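Local coordinates for acyl-CoA thioesterase II (Mycobacterium avium subsp. paratuberculosis, PDB 4R9Z), which probably hydrolyses fatty acyl-CoA thioesters to fatty acid and coenzyme A, as expected of a double hot-dog acyl-CoA thioesterase, at residues Ala13-Leu17 with Ala44-Ala49; Val26-Leu30 with His41-Gln45; Ala49-Ala54 with Ala91-Thr95; Arg57-His63 with Met107-Val113; Thr191-Val195 with Phe226-Leu232. All coordinates share one frame; numbering follows the deposited sequence.

Contact 1. Residues Ala13-Leu17 with Ala44-Ala49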
# COMPACT_ATOMS: atom_id res chain seq x y z
N ALA B 13 -5.68 25.83 7.01
CA ALA B 13 -4.54 26.63 7.43
C ALA B 13 -3.32 25.75 7.71
O ALA B 13 -2.22 26.01 7.21
CB ALA B 13 -4.89 27.45 8.65
N THR B 14 -3.51 24.69 8.50
CA THR B 14 -2.41 23.79 8.85
C THR B 14 -1.90 23.04 7.63
O THR B 14 -0.74 22.64 7.58
CB THR B 14 -2.83 22.77 9.93
OG1 THR B 14 -4.01 22.07 9.52
CG2 THR B 14 -3.09 23.47 11.26
N LEU B 15 -2.77 22.85 6.64
CA LEU B 15 -2.37 22.16 5.41
C LEU B 15 -1.53 23.06 4.51
O LEU B 15 -0.85 22.57 3.60
CB LEU B 15 -3.59 21.65 4.66
CG LEU B 15 -4.34 20.55 5.42
CD1 LEU B 15 -5.42 19.92 4.56
CD2 LEU B 15 -3.36 19.49 5.93
N GLU B 16 -1.57 24.37 4.74
CA GLU B 16 -0.67 25.27 4.02
C GLU B 16 0.68 25.28 4.71
O GLU B 16 0.92 26.06 5.63
CB GLU B 16 -1.24 26.68 3.93
CG GLU B 16 -2.19 26.87 2.75
CD GLU B 16 -1.57 26.44 1.43
OE1 GLU B 16 -0.59 27.09 0.99
OE2 GLU B 16 -2.06 25.46 0.84
N LEU B 17 1.57 24.40 4.25
CA LEU B 17 2.86 24.21 4.88
C LEU B 17 3.75 25.41 4.64
O LEU B 17 3.64 26.09 3.63
CB LEU B 17 3.54 22.96 4.33
CG LEU B 17 2.67 21.71 4.30
CD1 LEU B 17 3.44 20.56 3.67
CD2 LEU B 17 2.23 21.36 5.70
N ALA B 44 -1.49 13.72 5.25
CA ALA B 44 -2.01 14.70 4.30
C ALA B 44 -1.01 15.82 4.09
O ALA B 44 -0.81 16.29 2.97
CB ALA B 44 -3.33 15.25 4.78
N GLN B 45 -0.39 16.26 5.18
CA GLN B 45 0.64 17.29 5.12
C GLN B 45 1.85 16.79 4.34
O GLN B 45 2.40 17.50 3.51
CB GLN B 45 1.06 17.72 6.53
CG GLN B 45 0.08 18.66 7.21
CD GLN B 45 0.55 19.13 8.57
OE1 GLN B 45 1.24 18.40 9.29
NE2 GLN B 45 0.18 20.35 8.94
N ALA B 46 2.26 15.56 4.62
CA ALA B 46 3.41 14.96 3.96
C ALA B 46 3.16 14.81 2.46
O ALA B 46 4.08 14.93 1.65
CB ALA B 46 3.73 13.62 4.58
N LEU B 47 1.91 14.55 2.09
CA LEU B 47 1.54 14.41 0.70
C LEU B 47 1.62 15.75 -0.01
O LEU B 47 2.04 15.83 -1.16
CB LEU B 47 0.14 13.83 0.55
CG LEU B 47 -0.31 13.67 -0.91
CD1 LEU B 47 0.58 12.69 -1.66
CD2 LEU B 47 -1.79 13.28 -1.01
N LEU B 48 1.23 16.80 0.69
CA LEU B 48 1.34 18.15 0.14
C LEU B 48 2.80 18.54 -0.01
O LEU B 48 3.18 19.19 -0.98
CB LEU B 48 0.60 19.16 1.02
CG LEU B 48 -0.92 19.09 0.88
CD1 LEU B 48 -1.62 19.87 1.98
CD2 LEU B 48 -1.33 19.58 -0.49
N ALA B 49 3.61 18.11 0.95
CA ALA B 49 5.04 18.37 0.89
C ALA B 49 5.61 17.81 -0.40
O ALA B 49 6.20 18.54 -1.20
CB ALA B 49 5.73 17.77 2.08
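Across this contact the carboxamide of Gln45 donates to the main-chain oxygen of Thr14, and this is the one polar bond between Ala13-Leu17 and Ala44-Ala49. Gln45 NE2 lies 2.8 Å from Thr14 O, with an N-H...O angle of 148°. The oxygen lies close to the plane of the donating amide. The donor, however, sits well above the carbonyl plane of Thr14, 54° out of it, and so misses the lone-pair direction. The stem of Gln45 is extended beyond CG (chi2 -177°), which carries the amide away from its own helix and out to the incoming chain. Both polar ends of this amide have further partners, Gln28 O for NE2 and Gln29 NE2 for OE1. The hydroxyl of Thr14 turns instead to Val11 O in its own helix.

The rest is apolar packing by two leucines. Leu15 CD2 crosses the Gln45 stem at an angle, 3.8 Å from Gln45 CG, while Leu15 CB meets Leu48 CD1 at 3.8 Å. Leu17 points at the helix and divides its two methyls: Leu17 CD2 rests on the Gln45 stem, 3.8 Å from Gln45 CG, and Leu17 CD1 on the helix surface, reaching Ala49 CB at 3.9 Å and Leu48 CB at 4.1 Å. Gln45 CG is thus touched by a methyl of each leucine, while the amide does the hydrogen bonding.

Leu15 also touches Leu194, and Leu48 touches Ser193, both of helix 188-201. The N-terminal helix 8-15 therefore packs on helix 39-52, the long central helix around which the sheet of a hot-dog fold is wrapped.

Contact 2. Residues Val26-Leu30 with His41-Gln45; sequences VGQQL and HISAQ
Gln28, Gln29 and Leu30 gather round His41 and Gln45, tying the chain that leaves strand 24-27 to the central helix of the N-terminal hot-dog domain.

His41 comes first along the helix. With CG opposite its backbone N (chi1 176°), the imidazole is directed at the loop. Leu30 CG lies over one ring face, and Leu30 CD2 is 4.1 Å from His41 CE1. Gln28 O lies in the ring plane at the edge, though at 3.6 Å from His41 NE2 it is a neighbour rather than a bonded partner. The Gln29 amide is turned steeply to the ring, the planes 78° apart, with OE1 beside the CD2-NE2 edge at an angle too poor for a bond. The ring's hydrogen bond is made by ND1, to Tyr197 OH.

One turn later Gln45 presents both ends of its amide. Its NE2, which also donates to Thr14 O, gives a hydrogen bond to Gln28 O at 3.0 Å, from above that carbonyl's plane. Its OE1 accepts from Gln29 NE2, the two amides standing nearly perpendicular at 82°. Gln29 NE2 also donates to Gly27 O at 3.0 Å, so one nitrogen joins strand and helix. The bond from Gln29 NE2 to Gln45 OE1 is 2.9 Å long and falls in the carbonyl plane, on a lone pair of OE1.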
# COMPACT_ATOMS: atom_id res chain seq x y z
N VAL B 26 7.60 22.94 7.06
CA VAL B 26 7.15 22.78 8.43
C VAL B 26 5.63 22.82 8.44
O VAL B 26 5.01 23.67 7.78
CB VAL B 26 7.73 23.88 9.36
CG1 VAL B 26 7.38 23.60 10.81
CG2 VAL B 26 9.24 23.99 9.18
N GLY B 27 5.03 21.88 9.15
CA GLY B 27 3.58 21.78 9.20
C GLY B 27 3.06 22.00 10.60
O GLY B 27 3.51 21.37 11.56
N GLN B 28 2.10 22.91 10.73
CA GLN B 28 1.58 23.24 12.04
C GLN B 28 0.56 22.19 12.44
O GLN B 28 -0.22 21.71 11.62
CB GLN B 28 0.96 24.64 12.06
CG GLN B 28 1.98 25.77 12.01
CD GLN B 28 3.12 25.58 13.00
OE1 GLN B 28 2.91 25.13 14.13
NE2 GLN B 28 4.33 25.93 12.58
N GLN B 29 0.57 21.84 13.72
CA GLN B 29 -0.33 20.82 14.21
C GLN B 29 -1.46 21.49 14.96
O GLN B 29 -1.31 22.61 15.46
CB GLN B 29 0.40 19.83 15.11
CG GLN B 29 1.57 19.14 14.44
CD GLN B 29 1.17 18.50 13.12
OE1 GLN B 29 0.22 17.73 13.05
NE2 GLN B 29 1.90 18.83 12.06
N LEU B 30 -2.59 20.81 15.05
CA LEU B 30 -3.73 21.36 15.75
C LEU B 30 -4.00 20.58 17.03
O LEU B 30 -3.78 19.37 17.08
CB LEU B 30 -4.96 21.38 14.83
CG LEU B 30 -5.16 20.19 13.89
CD1 LEU B 30 -5.67 18.98 14.63
CD2 LEU B 30 -6.09 20.57 12.75
N HIS B 41 -3.94 13.37 9.28
CA HIS B 41 -3.49 14.75 9.24
C HIS B 41 -2.02 14.87 8.82
O HIS B 41 -1.69 15.66 7.93
CB HIS B 41 -3.68 15.40 10.61
CG HIS B 41 -3.15 16.80 10.70
ND1 HIS B 41 -3.82 17.88 10.19
CD2 HIS B 41 -2.00 17.28 11.23
CE1 HIS B 41 -3.11 18.98 10.41
NE2 HIS B 41 -2.00 18.64 11.04
N ILE B 42 -1.16 14.09 9.45
CA ILE B 42 0.27 14.18 9.18
C ILE B 42 0.59 13.61 7.80
O ILE B 42 1.51 14.09 7.14
CB ILE B 42 1.10 13.48 10.28
CG1 ILE B 42 2.57 13.91 10.20
CG2 ILE B 42 0.97 11.97 10.21
CD1 ILE B 42 3.35 13.63 11.45
N SER B 43 -0.17 12.61 7.36
CA SER B 43 0.06 12.02 6.05
C SER B 43 -0.45 12.94 4.95
O SER B 43 0.07 12.94 3.83
CB SER B 43 -0.60 10.65 5.94
OG SER B 43 -2.01 10.76 5.82
N ALA B 44 -1.49 13.72 5.25
CA ALA B 44 -2.01 14.70 4.30
C ALA B 44 -1.01 15.82 4.09
O ALA B 44 -0.81 16.29 2.97
CB ALA B 44 -3.33 15.25 4.78
N GLN B 45 -0.39 16.26 5.18
CA GLN B 45 0.64 17.29 5.12
C GLN B 45 1.85 16.79 4.34
O GLN B 45 2.40 17.50 3.51
CB GLN B 45 1.06 17.72 6.53
CG GLN B 45 0.08 18.66 7.21
CD GLN B 45 0.55 19.13 8.57
OE1 GLN B 45 1.24 18.40 9.29
NE2 GLN B 45 0.18 20.35 8.94

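Contact 3. Residues Ala49-Ala54 with Ala91-Thr95; sequences AASRTA and ARRVT
Arg92 grips Thr53 side-on with two nitrogens, each engaging a different oxygen. Arg92 NH2 donates to Thr53 O at 2.9 Å and almost straight, the N-H...O angle being 171°. Arg92 NE donates to Thr53 OG1, also at 2.9 Å but more bent, at 145°. Both oxygens lie close to the guanidinium plane, which fixes the rotation of the group. A bend at chi2 (-67°) helps turn the Arg92 chain along Thr53, whose side chain runs past it in the opposite direction.

A second set of bonds positions the groups that make this grip. Thr53 OG1 donates to Ala50 O at 2.7 Å, which leaves the hydroxyl oxygen to act as acceptor toward Arg92 NE. Ala50 O also takes the backbone N-H of Thr53. On the other side of the guanidinium, Arg92 NH1 returns to the main chain of its own strand and donates to Ala91 O at 2.8 Å. Salt bridges to Glu85 from NH2 and to Asp82 from NH1 complete its surroundings.

Apolar contact lies beside this network, on the helix flank. Ala50 CB fits between two residues of the strand, 3.7 Å from Arg92 CB and 3.7 Å from Val94 CG2. Ala49 CB is a looser neighbour of Val94 CG1 at 4.5 Å. These small residues let helix 39-52 lie close against the sheet face, as the central helix does in a hot-dog fold.

The positive charge of buried Arg92 is thus probably balanced by Glu85 and Asp82, while the carbonyl and hydroxyl of Thr53 set the guanidinium's orientation just after the end of the helix.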
# COMPACT_ATOMS: atom_id res chain seq x y z
N ALA B 49 3.61 18.11 0.95
CA ALA B 49 5.04 18.37 0.89
C ALA B 49 5.61 17.81 -0.40
O ALA B 49 6.20 18.54 -1.20
CB ALA B 49 5.73 17.77 2.08
N ALA B 50 5.37 16.53 -0.64
CA ALA B 50 5.84 15.86 -1.84
C ALA B 50 5.29 16.54 -3.10
O ALA B 50 6.03 16.81 -4.04
CB ALA B 50 5.44 14.39 -1.82
N SER B 51 3.99 16.82 -3.09
CA SER B 51 3.31 17.40 -4.24
C SER B 51 3.89 18.74 -4.67
O SER B 51 3.99 19.03 -5.86
CB SER B 51 1.82 17.56 -3.95
OG SER B 51 1.25 16.33 -3.54
N ARG B 52 4.26 19.57 -3.69
CA ARG B 52 4.84 20.88 -3.96
C ARG B 52 6.25 20.82 -4.53
O ARG B 52 6.74 21.80 -5.08
CB ARG B 52 4.83 21.73 -2.69
CG ARG B 52 3.44 22.17 -2.28
CD ARG B 52 3.42 22.88 -0.94
NE ARG B 52 4.14 24.14 -0.95
CZ ARG B 52 4.21 24.97 0.08
NH1 ARG B 52 3.59 24.67 1.21
NH2 ARG B 52 4.90 26.10 -0.02
N THR B 53 6.91 19.66 -4.41
CA THR B 53 8.22 19.45 -5.02
C THR B 53 8.08 18.74 -6.36
O THR B 53 9.08 18.40 -6.99
CB THR B 53 9.16 18.61 -4.13
OG1 THR B 53 8.73 17.24 -4.11
CG2 THR B 53 9.24 19.19 -2.72
N ALA B 54 6.84 18.44 -6.75
CA ALA B 54 6.57 17.88 -8.07
C ALA B 54 5.80 18.90 -8.90
O ALA B 54 4.62 19.15 -8.64
CB ALA B 54 5.81 16.58 -7.96
N ALA B 91 8.61 10.49 -8.27
CA ALA B 91 8.50 9.76 -7.02
C ALA B 91 9.16 10.56 -5.91
O ALA B 91 10.19 11.19 -6.11
CB ALA B 91 9.13 8.39 -7.14
N ARG B 92 8.54 10.54 -4.73
CA ARG B 92 9.08 11.27 -3.58
C ARG B 92 9.10 10.42 -2.32
O ARG B 92 8.26 9.54 -2.14
CB ARG B 92 8.27 12.54 -3.32
CG ARG B 92 8.25 13.50 -4.50
CD ARG B 92 9.63 14.08 -4.74
NE ARG B 92 9.62 15.10 -5.79
CZ ARG B 92 10.07 14.89 -7.02
NH1 ARG B 92 10.58 13.71 -7.34
NH2 ARG B 92 10.02 15.85 -7.92
N ARG B 93 10.07 10.68 -1.47
CA ARG B 93 10.08 10.19 -0.10
C ARG B 93 9.81 11.38 0.81
O ARG B 93 10.34 12.47 0.58
CB ARG B 93 11.41 9.55 0.28
CG ARG B 93 11.51 9.21 1.76
CD ARG B 93 12.92 8.84 2.21
NE ARG B 93 13.75 8.25 1.16
CZ ARG B 93 15.07 8.39 1.10
NH1 ARG B 93 15.70 9.12 2.02
NH2 ARG B 93 15.77 7.83 0.12
N VAL B 94 8.97 11.21 1.82
CA VAL B 94 8.77 12.27 2.80
C VAL B 94 8.96 11.70 4.19
O VAL B 94 8.35 10.70 4.55
CB VAL B 94 7.38 12.91 2.70
CG1 VAL B 94 7.20 13.93 3.81
CG2 VAL B 94 7.20 13.57 1.34
N THR B 95 9.83 12.33 4.97
CA THR B 95 10.06 11.90 6.34
C THR B 95 9.62 13.02 7.28
O THR B 95 10.06 14.16 7.15
CB THR B 95 11.54 11.54 6.59
OG1 THR B 95 11.92 10.47 5.72
CG2 THR B 95 11.75 11.09 8.02

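Contact 4. Residues Arg57-His63 with Met107-Val113; sequences REPHSVH and MSSFKVV
Phe110 packs along Arg57-Pro59, where the chain enters the neighbouring antiparallel strand. Its CB lies 3.6 Å from Glu58 O and faces Arg57 CB, and its CG sits near Glu58 O and Pro59 CA. With CG beside the backbone N (chi1 -56°), the ring lies obliquely against Pro59: CD2 approaches Pro59 N at 3.4 Å, and CE2 meets Pro59 CB at 3.6 Å. Beyond the two strands, CE2 and CZ reach Ser51 and Ala50 of the central helix.

Strands 61-63 and 107-111 run antiparallel, at 171°. His63 and Met107 form a doubly hydrogen-bonded pair, His63 N to Met107 O at 2.7 Å and Met107 N to His63 O at 2.8 Å, whereas the Glu58-Lys111 bonds are weak. Pro59 faces Phe110 in a non-hydrogen-bonded pair, where its lack of an N-H costs no cross-strand bond. Between Pro59 and Ser61 the register slips by one residue, a beta bulge at His60. His60 N still donates to Ser109 O at 3.0 Å.

The His60 ring reaches back to the partner strand, edge toward Lys111 N, and His60 NE2 hydrogen-bonds Ser109 OG at 2.7 Å. Since Ser109 OG also bonds Arg220 of the second subunit and His60 ND1 bonds Glu270 of that subunit, the bulge links strand pairing to the dimer interface through buried polar groups.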
# COMPACT_ATOMS: atom_id res chain seq x y z
N ARG B 57 2.24 18.27 -11.14
CA ARG B 57 1.92 16.86 -11.27
C ARG B 57 1.05 16.43 -10.10
O ARG B 57 1.22 16.92 -8.98
CB ARG B 57 3.20 16.03 -11.35
CG ARG B 57 3.94 16.17 -12.66
CD ARG B 57 5.19 15.30 -12.72
NE ARG B 57 5.93 15.51 -13.97
CZ ARG B 57 6.98 14.79 -14.35
NH1 ARG B 57 7.45 13.82 -13.58
NH2 ARG B 57 7.58 15.05 -15.51
N GLU B 58 0.11 15.53 -10.36
CA GLU B 58 -0.81 15.08 -9.33
C GLU B 58 -0.44 13.69 -8.80
O GLU B 58 0.08 12.85 -9.55
CB GLU B 58 -2.24 15.07 -9.86
CG GLU B 58 -2.84 16.46 -10.03
CD GLU B 58 -4.07 16.45 -10.90
OE1 GLU B 58 -5.05 15.77 -10.54
OE2 GLU B 58 -4.05 17.12 -11.95
N PRO B 59 -0.70 13.44 -7.51
CA PRO B 59 -0.39 12.13 -6.93
C PRO B 59 -1.39 11.08 -7.37
O PRO B 59 -2.60 11.30 -7.32
CB PRO B 59 -0.49 12.38 -5.43
CG PRO B 59 -1.41 13.53 -5.30
CD PRO B 59 -1.21 14.39 -6.51
N HIS B 60 -0.88 9.93 -7.81
CA HIS B 60 -1.77 8.84 -8.17
C HIS B 60 -1.71 7.73 -7.13
O HIS B 60 -2.57 6.85 -7.11
CB HIS B 60 -1.44 8.33 -9.57
CG HIS B 60 -0.08 7.71 -9.69
ND1 HIS B 60 0.17 6.40 -9.36
CD2 HIS B 60 1.10 8.23 -10.11
CE1 HIS B 60 1.44 6.13 -9.57
NE2 HIS B 60 2.03 7.22 -10.03
N SER B 61 -0.70 7.77 -6.26
CA SER B 61 -0.64 6.85 -5.12
C SER B 61 0.31 7.35 -4.04
O SER B 61 1.19 8.16 -4.30
CB SER B 61 -0.22 5.44 -5.57
OG SER B 61 1.08 5.42 -6.12
N VAL B 62 0.12 6.84 -2.83
CA VAL B 62 0.94 7.23 -1.69
C VAL B 62 0.89 6.15 -0.60
O VAL B 62 -0.16 5.60 -0.30
CB VAL B 62 0.48 8.61 -1.10
CG1 VAL B 62 -1.00 8.59 -0.74
CG2 VAL B 62 1.32 8.99 0.12
N HIS B 63 2.05 5.85 -0.03
CA HIS B 63 2.15 4.85 1.01
C HIS B 63 2.79 5.47 2.23
O HIS B 63 3.90 5.99 2.15
CB HIS B 63 2.95 3.65 0.52
CG HIS B 63 2.39 3.03 -0.72
ND1 HIS B 63 1.42 2.05 -0.69
CD2 HIS B 63 2.64 3.26 -2.03
CE1 HIS B 63 1.11 1.70 -1.93
NE2 HIS B 63 1.84 2.42 -2.76
N MET B 107 6.02 7.24 0.89
CA MET B 107 6.40 7.32 -0.50
C MET B 107 5.19 7.70 -1.33
O MET B 107 4.07 7.34 -0.99
CB MET B 107 7.01 6.01 -0.99
CG MET B 107 8.27 5.61 -0.26
SD MET B 107 9.00 4.13 -0.97
CE MET B 107 7.72 2.94 -0.63
N SER B 108 5.41 8.45 -2.39
CA SER B 108 4.32 8.90 -3.24
C SER B 108 4.77 8.96 -4.68
O SER B 108 5.96 9.11 -4.96
CB SER B 108 3.81 10.28 -2.80
OG SER B 108 4.87 11.21 -2.71
N SER B 109 3.82 8.82 -5.59
CA SER B 109 4.14 8.80 -7.00
C SER B 109 3.20 9.75 -7.74
O SER B 109 2.07 9.97 -7.32
CB SER B 109 4.04 7.37 -7.55
OG SER B 109 4.51 7.31 -8.89
N PHE B 110 3.71 10.33 -8.82
CA PHE B 110 3.04 11.41 -9.53
C PHE B 110 3.17 11.21 -11.04
O PHE B 110 4.15 10.61 -11.50
CB PHE B 110 3.63 12.77 -9.15
CG PHE B 110 3.61 13.06 -7.68
CD1 PHE B 110 4.61 12.57 -6.86
CD2 PHE B 110 2.62 13.85 -7.13
CE1 PHE B 110 4.61 12.84 -5.50
CE2 PHE B 110 2.61 14.12 -5.78
CZ PHE B 110 3.61 13.61 -4.96
N LYS B 111 2.21 11.71 -11.80
CA LYS B 111 2.40 11.79 -13.25
C LYS B 111 1.63 12.95 -13.84
O LYS B 111 0.80 13.58 -13.17
CB LYS B 111 1.98 10.48 -13.92
CG LYS B 111 0.53 10.11 -13.71
CD LYS B 111 0.17 8.90 -14.56
CE LYS B 111 0.39 9.18 -16.04
NZ LYS B 111 -0.57 8.42 -16.89
N VAL B 112 1.92 13.25 -15.10
CA VAL B 112 1.19 14.28 -15.83
C VAL B 112 -0.08 13.65 -16.40
O VAL B 112 -0.06 12.49 -16.83
CB VAL B 112 2.05 14.91 -16.95
CG1 VAL B 112 3.20 15.71 -16.35
CG2 VAL B 112 2.58 13.84 -17.89
N VAL B 113 -1.17 14.40 -16.37
CA VAL B 113 -2.49 13.84 -16.69
C VAL B 113 -2.87 14.04 -18.16
O VAL B 113 -2.42 15.00 -18.80
CB VAL B 113 -3.58 14.46 -15.77
CG1 VAL B 113 -4.95 13.86 -16.03
CG2 VAL B 113 -3.19 14.27 -14.31

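Contact 5. Residues Thr191-Val195 with Phe226-Leu232; sequences TASLV and FHGRAVL
Thr191 turns its hydroxyl beside its backbone N (chi1 -64°), which sends the methyl CG2 out toward Ala230 and Leu232. Val195, one turn later, has CG1 opposite its backbone N (chi1 165°), a rotation that brings CG2 to the same alanine. Ala230 CB is therefore received by two methyls of the helix, 3.6 Å from Thr191 CG2 and 3.6 Å from Val195 CG2. Leu232 reaches for Thr191 tip to tip, and its CD1 stands 3.6 Å from Thr191 CG2. Leu232 and Leu194 meet at an angle, with 4.0 Å between Leu232 CD1 and Leu194 CD1. The Thr191 hydroxyl takes no polar partner in the loop and bonds Asp187 O in the preceding part of the chain.

The helix concerned, 188-201, belongs to the second hot-dog half, and Phe226-Leu232 follows strand 218-226 and runs past one flank of that helix. Asn258 holds the main chain on both sides of Ala230, accepting from Val231 N and donating to Arg229 O. Arg229 itself forms a salt bridge with Glu58, in the first half of the protein.

At the end of strand 218-226, just before the loop, Phe226 approaches Ala192. Its ring comes edge-on to the helix backbone, Ala192 O lying near the ring plane and 3.7 Å from Phe226 CE1. The same ring carbon is 4.0 Å from Ala192 CB, and Val195 CG1 stands a little farther off, obliquely to the ring at 4.3 Å from Phe226 CE1. The backbone of Phe226 is hydrogen-bonded to His60, where strands of the two halves run side by side.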
# COMPACT_ATOMS: atom_id res chain seq x y z
N THR B 191 -7.24 18.94 -2.84
CA THR B 191 -8.36 18.02 -2.79
C THR B 191 -7.90 16.58 -2.55
O THR B 191 -8.51 15.84 -1.77
CB THR B 191 -9.19 18.09 -4.09
OG1 THR B 191 -9.76 19.40 -4.20
CG2 THR B 191 -10.30 17.07 -4.08
N ALA B 192 -6.84 16.18 -3.24
CA ALA B 192 -6.32 14.83 -3.10
C ALA B 192 -5.84 14.56 -1.68
O ALA B 192 -6.09 13.50 -1.12
CB ALA B 192 -5.21 14.59 -4.09
N SER B 193 -5.15 15.54 -1.08
CA SER B 193 -4.65 15.37 0.27
C SER B 193 -5.80 15.33 1.27
O SER B 193 -5.72 14.64 2.29
CB SER B 193 -3.68 16.49 0.65
OG SER B 193 -4.34 17.74 0.69
N LEU B 194 -6.89 16.03 0.96
CA LEU B 194 -8.05 16.04 1.84
C LEU B 194 -8.79 14.72 1.75
O LEU B 194 -9.32 14.22 2.74
CB LEU B 194 -8.99 17.20 1.49
CG LEU B 194 -8.53 18.58 1.94
CD1 LEU B 194 -9.36 19.65 1.24
CD2 LEU B 194 -8.65 18.69 3.45
N VAL B 195 -8.83 14.16 0.54
CA VAL B 195 -9.34 12.82 0.35
C VAL B 195 -8.53 11.84 1.19
O VAL B 195 -9.09 11.08 1.98
CB VAL B 195 -9.29 12.41 -1.12
CG1 VAL B 195 -9.49 10.91 -1.24
CG2 VAL B 195 -10.36 13.15 -1.89
N PHE B 226 -5.15 6.74 -6.23
CA PHE B 226 -6.08 7.67 -6.78
C PHE B 226 -6.55 7.27 -8.14
O PHE B 226 -5.81 6.76 -8.91
CB PHE B 226 -5.49 9.05 -6.83
CG PHE B 226 -5.17 9.61 -5.49
CD1 PHE B 226 -6.13 10.22 -4.73
CD2 PHE B 226 -3.91 9.54 -4.99
CE1 PHE B 226 -5.83 10.73 -3.52
CE2 PHE B 226 -3.60 10.05 -3.77
CZ PHE B 226 -4.57 10.66 -3.04
N HIS B 227 -7.81 7.51 -8.41
CA HIS B 227 -8.41 7.10 -9.65
C HIS B 227 -8.88 8.28 -10.45
O HIS B 227 -8.38 8.56 -11.51
CB HIS B 227 -9.56 6.17 -9.34
CG HIS B 227 -10.17 5.54 -10.54
ND1 HIS B 227 -11.26 6.06 -11.17
CD2 HIS B 227 -9.86 4.42 -11.20
CE1 HIS B 227 -11.59 5.30 -12.19
NE2 HIS B 227 -10.75 4.29 -12.23
N GLY B 228 -9.84 8.99 -9.91
CA GLY B 228 -10.45 10.08 -10.59
C GLY B 228 -10.37 11.23 -9.66
O GLY B 228 -10.03 11.06 -8.53
N ARG B 229 -10.65 12.41 -10.15
CA ARG B 229 -10.55 13.61 -9.33
C ARG B 229 -11.80 13.83 -8.48
O ARG B 229 -12.92 13.76 -8.98
CB ARG B 229 -10.27 14.82 -10.22
CG ARG B 229 -9.23 15.75 -9.64
CD ARG B 229 -8.88 16.84 -10.62
NE ARG B 229 -8.01 16.33 -11.68
CZ ARG B 229 -7.43 17.09 -12.60
NH1 ARG B 229 -7.61 18.41 -12.58
NH2 ARG B 229 -6.66 16.54 -13.52
N ALA B 230 -11.58 14.09 -7.20
CA ALA B 230 -12.68 14.21 -6.25
C ALA B 230 -13.47 15.50 -6.41
O ALA B 230 -12.89 16.57 -6.63
CB ALA B 230 -12.15 14.11 -4.83
N VAL B 231 -14.78 15.39 -6.27
CA VAL B 231 -15.66 16.56 -6.30
C VAL B 231 -16.14 16.85 -4.88
O VAL B 231 -17.08 16.21 -4.40
CB VAL B 231 -16.87 16.35 -7.21
CG1 VAL B 231 -17.79 17.54 -7.14
CG2 VAL B 231 -16.41 16.11 -8.65
N LEU B 232 -15.51 17.81 -4.22
CA LEU B 232 -15.81 18.10 -2.83
C LEU B 232 -16.92 19.13 -2.67
O LEU B 232 -17.15 19.64 -1.57
CB LEU B 232 -14.56 18.60 -2.10
CG LEU B 232 -13.35 17.68 -2.02
CD1 LEU B 232 -12.22 18.39 -1.30
CD2 LEU B 232 -13.71 16.38 -1.30

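From the N terminus, contact 1 closes a loop from helix 8-15 to helix 39-52. The shorter loop of contact 2 lies inside it and ends on the same helix, the two sharing Ala44 and Gln45. Contact 3 opens at Ala49, where contact 1 closes, and fastens the later part of the helix to strand 89-98. Contact 4 pairs strand 58-66 with strand 101-111; its segments alternate with those of contact 3, so these two loops cross, and Arg92 N to Ser108 O joins their neighbouring strands. Contact 5 follows in series, closing a loop from helix 188-201 to the chain after strand 218-226 in the second hot-dog half, and it touches contacts 1 and 4.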